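Local coordinates for peptidoglycan recognition protein SA CG11709-PA (Drosophila melanogaster, PDB 1SXR), which binds peptidoglycan of Gram-positive bacteria as a secreted pattern recognition receptor and so activates the Toll pathway of innate immunity, at residues V38-T43 against I109-N114; Y76-G81 against T90-R95. All coordinates share one frame; numbering follows the deposited sequence.

Both interactions belong to one mixed sheet, and their centres lie about 11 Å apart. Interaction 1 joins the parallel neighbours 35-42 and 106-111 inside the sheet; interaction 2 ties the beginning of strand 78-80, which borders 106-111 on its other side, to the loop that follows strand 86-88. Along the chain, 76-81 and 90-95 both fall between 38-43 and 109-114, so the shorter closure sits within the longer one. A backbone bond of I80 with A110, and probably a second with I112, join the two, and the packing of A110 against Y76 links the sheet to a segment inferred to bind peptidoglycan.

Interaction 1: residues V38-T43 against I109-N114; sequences VVIHHT and IAFIGN
V39, H41 and T43 face I109 and F111 across two parallel strands, whose short axes come within 4.3 Å at an angle of 29°. The backbone bonds form a parallel ladder: I109 N donates to V39 O, H41 N to I109 O (2.9 Å), F111 N to H41 O, and T43 N to F111 O. The first is nearly straight; the last, at 141°, is the most bent, where the strands give way to loop. Beyond it the T43 hydroxyl prolongs the ladder. With OG1 set between its own N and carbonyl carbon (chi1 59°), T43 OG1 accepts a bond from G113 N at 3.0 Å, and OG1 also bonds to T45 O. T43 CG2 meanwhile rests 3.8 Å from A110 CB.

On the face carrying I40, H42, I109 and F111, the contacts among V38, I40, I109 and F111 are apolar. I40 CG2 meets the F111 ring edge-on and in plane, 3.7 Å from CE2, while V38 CG1 touches I109 CD1, the tip of its longer branch. Helix 122-137 packs over V38, I109 and F111. H42 forms the polar end of this face: its CB lies 3.4 Å from G113 O, and its ring runs beside the N114 side chain with the two planes almost perpendicular. H42 NE2, buried here, finds no hydrogen-bonding partner in the model.

H41 and A110 point to the other face, their CB atoms 4.1 Å apart. The H41 imidazole is held at both nitrogens, ND1 by S158 and NE2 by T99, which fixes its rotation, and its side chain lies about 5 Å from that of T156, a residue inferred to interact with peptidoglycan. This is an interior parallel strand pair of the mixed sheet of the amidase-2 fold, with a helix packed on one face and the other turned toward the probable ligand-binding side.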
loop_
_atom_site.group_PDB
_atom_site.type_symbol
_atom_site.label_atom_id
_atom_site.label_comp_id
_atom_site.label_asym_id
_atom_site.label_seq_id
_atom_site.Cartn_x
_atom_site.Cartn_y
_atom_site.Cartn_z
ATOM N N VAL A 38 -9.323 1.697 -0.061
ATOM C CA VAL A 38 -7.993 1.150 -0.371
ATOM C C VAL A 38 -7.349 2.102 -1.370
ATOM O O VAL A 38 -7.949 2.443 -2.389
ATOM C CB VAL A 38 -8.118 -0.238 -0.998
ATOM C CG1 VAL A 38 -6.764 -0.747 -1.452
ATOM C CG2 VAL A 38 -8.763 -1.192 -0.009
ATOM N N VAL A 39 -6.131 2.559 -1.068
ATOM C CA VAL A 39 -5.424 3.487 -1.945
ATOM C C VAL A 39 -4.223 2.772 -2.568
ATOM O O VAL A 39 -3.372 2.238 -1.840
ATOM C CB VAL A 39 -4.885 4.713 -1.194
ATOM C CG1 VAL A 39 -4.379 5.743 -2.236
ATOM C CG2 VAL A 39 -5.993 5.292 -0.282
ATOM N N ILE A 40 -4.137 2.773 -3.899
ATOM C CA ILE A 40 -3.029 2.111 -4.589
ATOM C C ILE A 40 -1.940 3.124 -4.951
ATOM O O ILE A 40 -2.215 4.223 -5.456
ATOM C CB ILE A 40 -3.517 1.404 -5.894
ATOM C CG1 ILE A 40 -4.628 0.385 -5.611
ATOM C CG2 ILE A 40 -2.333 0.715 -6.593
ATOM C CD1 ILE A 40 -4.266 -0.618 -4.544
ATOM N N HIS A 41 -0.706 2.715 -4.666
ATOM C CA HIS A 41 0.497 3.528 -4.884
ATOM C C HIS A 41 1.552 2.687 -5.581
ATOM O O HIS A 41 1.456 1.468 -5.654
ATOM C CB HIS A 41 1.063 3.983 -3.534
ATOM C CG HIS A 41 0.379 5.186 -2.980
ATOM N ND1 HIS A 41 0.578 6.447 -3.498
ATOM C CD2 HIS A 41 -0.499 5.330 -1.950
ATOM C CE1 HIS A 41 -0.145 7.321 -2.814
ATOM N NE2 HIS A 41 -0.810 6.667 -1.869
ATOM N N HIS A 42 2.573 3.362 -6.099
ATOM C CA HIS A 42 3.841 2.694 -6.406
ATOM C C HIS A 42 4.945 3.351 -5.619
ATOM O O HIS A 42 4.768 4.484 -5.160
ATOM C CB HIS A 42 4.122 2.613 -7.920
ATOM C CG HIS A 42 4.510 3.899 -8.623
ATOM N ND1 HIS A 42 4.406 5.170 -8.091
ATOM C CD2 HIS A 42 4.935 4.064 -9.901
ATOM C CE1 HIS A 42 4.766 6.058 -9.010
ATOM N NE2 HIS A 42 5.098 5.407 -10.107
ATOM N N THR A 43 6.071 2.646 -5.433
ATOM C CA THR A 43 7.139 3.210 -4.607
ATOM C C THR A 43 8.136 4.042 -5.391
ATOM O O THR A 43 8.919 4.776 -4.784
ATOM C CB THR A 43 7.948 2.139 -3.881
ATOM O OG1 THR A 43 8.531 1.244 -4.829
ATOM C CG2 THR A 43 7.023 1.248 -3.003
ATOM N N ILE A 109 -1.701 0.493 -0.268
ATOM C CA ILE A 109 -0.947 -0.654 -0.787
ATOM C C ILE A 109 -0.049 -0.155 -1.894
ATOM O O ILE A 109 -0.543 0.433 -2.865
ATOM C CB ILE A 109 -1.912 -1.706 -1.339
ATOM C CG1 ILE A 109 -2.848 -2.210 -0.235
ATOM C CG2 ILE A 109 -1.167 -2.863 -2.042
ATOM C CD1 ILE A 109 -3.951 -3.130 -0.770
ATOM N N ALA A 110 1.260 -0.380 -1.750
ATOM C CA ALA A 110 2.199 0.059 -2.771
ATOM C C ALA A 110 2.756 -1.128 -3.514
ATOM O O ALA A 110 3.274 -2.063 -2.899
ATOM C CB ALA A 110 3.339 0.872 -2.154
ATOM N N PHE A 111 2.698 -1.043 -4.844
ATOM C CA PHE A 111 3.502 -1.927 -5.664
ATOM C C PHE A 111 4.945 -1.429 -5.685
ATOM O O PHE A 111 5.192 -0.245 -5.987
ATOM C CB PHE A 111 2.932 -1.930 -7.064
ATOM C CG PHE A 111 1.619 -2.662 -7.143
ATOM C CD1 PHE A 111 1.574 -4.050 -7.328
ATOM C CD2 PHE A 111 0.422 -1.965 -7.009
ATOM C CE1 PHE A 111 0.346 -4.710 -7.396
ATOM C CE2 PHE A 111 -0.814 -2.634 -7.079
ATOM C CZ PHE A 111 -0.841 -4.011 -7.286
ATOM N N ILE A 112 5.892 -2.314 -5.343
ATOM C CA ILE A 112 7.302 -1.928 -5.348
ATOM C C ILE A 112 7.798 -1.782 -6.800
ATOM O O ILE A 112 7.780 -2.752 -7.570
ATOM C CB ILE A 112 8.160 -2.957 -4.591
ATOM C CG1 ILE A 112 7.672 -3.066 -3.139
ATOM C CG2 ILE A 112 9.642 -2.576 -4.693
ATOM C CD1 ILE A 112 8.375 -4.178 -2.334
ATOM N N GLY A 113 8.237 -0.580 -7.166
ATOM C CA GLY A 113 8.732 -0.324 -8.523
ATOM C C GLY A 113 8.096 0.937 -9.105
ATOM O O GLY A 113 7.402 1.686 -8.399
ATOM N N ASN A 114 8.359 1.191 -10.393
ATOM C CA ASN A 114 7.958 2.427 -11.036
ATOM C C ASN A 114 7.086 2.034 -12.194
ATOM O O ASN A 114 7.569 1.474 -13.185
ATOM C CB ASN A 114 9.182 3.172 -11.550
ATOM C CG ASN A 114 8.837 4.488 -12.205
ATOM O OD1 ASN A 114 7.666 4.743 -12.549
ATOM N ND2 ASN A 114 9.839 5.358 -12.349
#

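Interaction 2: residues Y76-G81 against T90-R95; sequences YNFLIG and TGWGLR
The tight part of this contact centres on N77, whose side-chain amide nitrogen, ND2, bridges two carbonyls of the loop, and on F78, whose ring butts against W92. N77 ND2 donates to G91 O and L94 O, each 2.8 Å away and both close to the plane of the amide. The acceptors are the first and last residues of a type II turn, so one asparagine clasps both ends of it. Because N77 OD1 also accepts the backbone N-H of G108, the amide is gripped at both polar atoms and its orientation is fixed. Backbone bonds flank the clasp: T90 N reaches Y76 O almost straight, at 176°, and G91 N meets N77 O.

F78 and W92 make a T-shaped stack. The CE2 corner of F78 stands over the middle of the indole, 3.5 Å from W92 CD2, and the ring planes meet at 65°. With W92 CG anti to its carbonyl carbon (chi1 -76°), the indole offers one face to this edge. An alanine in place of W92 would probably leave the edge of F78 without its aromatic partner and open a gap between the turn and the strand.

Away from this core the contact thins out toward partly exposed L94 and Y76. The L94 side chain comes no nearer than 5.0 Å, from CB to N77 ND2. The Y76 side chain leaves the backbone away from 90-95 and packs on A110.

L131 of helix 122-137 and I14 of strand 14-15 each touch both side chains of the aromatic pair, and T107 of strand 106-111 meets W92. The clasp thus anchors the loop after strand 86-88 to the start of strand 78-80, beside strand 106-111.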
loop_
_atom_site.group_PDB
_atom_site.type_symbol
_atom_site.label_atom_id
_atom_site.label_comp_id
_atom_site.label_asym_id
_atom_site.label_seq_id
_atom_site.Cartn_x
_atom_site.Cartn_y
_atom_site.Cartn_z
ATOM N N TYR A 76 3.297 2.991 3.856
ATOM C CA TYR A 76 2.223 2.143 3.292
ATOM C C TYR A 76 1.796 1.074 4.270
ATOM O O TYR A 76 2.616 0.595 5.060
ATOM C CB TYR A 76 2.726 1.455 2.006
ATOM C CG TYR A 76 3.433 2.403 1.077
ATOM C CD1 TYR A 76 2.724 3.345 0.342
ATOM C CD2 TYR A 76 4.798 2.353 0.944
ATOM C CE1 TYR A 76 3.399 4.236 -0.505
ATOM C CE2 TYR A 76 5.475 3.208 0.095
ATOM C CZ TYR A 76 4.771 4.144 -0.614
ATOM O OH TYR A 76 5.431 5.013 -1.471
ATOM N N ASN A 77 0.536 0.639 4.209
ATOM C CA ASN A 77 0.146 -0.510 5.049
ATOM C C ASN A 77 0.774 -1.813 4.575
ATOM O O ASN A 77 1.179 -2.625 5.392
ATOM C CB ASN A 77 -1.373 -0.615 5.140
ATOM C CG ASN A 77 -1.984 0.557 5.904
ATOM O OD1 ASN A 77 -2.318 1.562 5.313
ATOM N ND2 ASN A 77 -2.070 0.442 7.232
ATOM N N PHE A 78 0.844 -1.995 3.252
ATOM C CA PHE A 78 1.470 -3.187 2.615
ATOM C C PHE A 78 2.223 -2.794 1.377
ATOM O O PHE A 78 1.907 -1.784 0.725
ATOM C CB PHE A 78 0.388 -4.193 2.207
ATOM C CG PHE A 78 -0.375 -4.724 3.389
ATOM C CD1 PHE A 78 0.211 -5.684 4.209
ATOM C CD2 PHE A 78 -1.633 -4.235 3.695
ATOM C CE1 PHE A 78 -0.468 -6.163 5.348
ATOM C CE2 PHE A 78 -2.311 -4.698 4.827
ATOM C CZ PHE A 78 -1.734 -5.655 5.647
ATOM N N LEU A 79 3.194 -3.636 1.015
ATOM C CA LEU A 79 3.963 -3.446 -0.222
ATOM C C LEU A 79 4.020 -4.777 -0.961
ATOM O O LEU A 79 4.017 -5.820 -0.328
ATOM C CB LEU A 79 5.397 -2.955 0.055
ATOM C CG LEU A 79 5.565 -1.647 0.841
ATOM C CD1 LEU A 79 5.690 -1.918 2.363
ATOM C CD2 LEU A 79 6.724 -0.836 0.324
ATOM N N ILE A 80 4.028 -4.747 -2.285
ATOM C CA ILE A 80 3.962 -5.998 -3.038
ATOM C C ILE A 80 5.125 -6.013 -4.028
ATOM O O ILE A 80 5.272 -5.079 -4.829
ATOM C CB ILE A 80 2.631 -6.085 -3.771
ATOM C CG1 ILE A 80 1.467 -6.095 -2.772
ATOM C CG2 ILE A 80 2.567 -7.363 -4.597
ATOM C CD1 ILE A 80 0.119 -5.960 -3.402
ATOM N N GLY A 81 5.956 -7.053 -3.952
ATOM C CA GLY A 81 7.112 -7.180 -4.835
ATOM C C GLY A 81 6.822 -7.953 -6.118
ATOM O O GLY A 81 5.704 -8.425 -6.314
ATOM N N THR A 90 3.087 -0.765 7.541
ATOM C CA THR A 90 2.363 -0.374 8.719
ATOM C C THR A 90 1.428 -1.483 9.211
ATOM O O THR A 90 1.202 -1.622 10.407
ATOM C CB THR A 90 1.636 0.935 8.398
ATOM O OG1 THR A 90 2.562 2.036 8.519
ATOM C CG2 THR A 90 0.589 1.221 9.434
ATOM N N GLY A 91 0.916 -2.296 8.289
ATOM C CA GLY A 91 0.045 -3.431 8.639
ATOM C C GLY A 91 -1.445 -3.151 8.726
ATOM O O GLY A 91 -1.880 -2.005 8.659
ATOM N N TRP A 92 -2.254 -4.203 8.860
ATOM C CA TRP A 92 -3.703 -3.995 8.942
ATOM C C TRP A 92 -4.106 -3.202 10.175
ATOM O O TRP A 92 -3.605 -3.455 11.281
ATOM C CB TRP A 92 -4.457 -5.328 9.055
ATOM C CG TRP A 92 -4.598 -6.149 7.822
ATOM C CD1 TRP A 92 -4.177 -7.443 7.661
ATOM C CD2 TRP A 92 -5.203 -5.766 6.564
ATOM N NE1 TRP A 92 -4.482 -7.884 6.392
ATOM C CE2 TRP A 92 -5.123 -6.890 5.706
ATOM C CE3 TRP A 92 -5.856 -4.620 6.096
ATOM C CZ2 TRP A 92 -5.616 -6.880 4.405
ATOM C CZ3 TRP A 92 -6.353 -4.614 4.789
ATOM C CH2 TRP A 92 -6.217 -5.741 3.958
ATOM N N GLY A 93 -5.054 -2.287 9.992
ATOM C CA GLY A 93 -5.722 -1.634 11.129
ATOM C C GLY A 93 -4.918 -0.573 11.843
ATOM O O GLY A 93 -5.297 -0.126 12.936
ATOM N N LEU A 94 -3.801 -0.166 11.234
ATOM C CA LEU A 94 -2.963 0.872 11.813
ATOM C C LEU A 94 -2.840 1.988 10.784
ATOM O O LEU A 94 -2.768 1.744 9.574
ATOM C CB LEU A 94 -1.579 0.323 12.158
ATOM C CG LEU A 94 -1.536 -0.617 13.379
ATOM C CD1 LEU A 94 -0.233 -1.415 13.414
ATOM C CD2 LEU A 94 -1.680 0.149 14.662
ATOM N N ARG A 95 -2.819 3.223 11.278
ATOM C CA ARG A 95 -2.793 4.405 10.432
ATOM C C ARG A 95 -1.394 4.591 9.866
ATOM O O ARG A 95 -0.418 4.666 10.629
ATOM C CB ARG A 95 -3.171 5.630 11.266
ATOM C CG ARG A 95 -3.182 6.923 10.464
ATOM C CD ARG A 95 -4.070 7.971 11.109
ATOM N NE ARG A 95 -3.383 8.631 12.184
ATOM C CZ ARG A 95 -3.891 8.975 13.367
ATOM N NH1 ARG A 95 -5.121 8.626 13.752
ATOM N NH2 ARG A 95 -3.101 9.618 14.201
#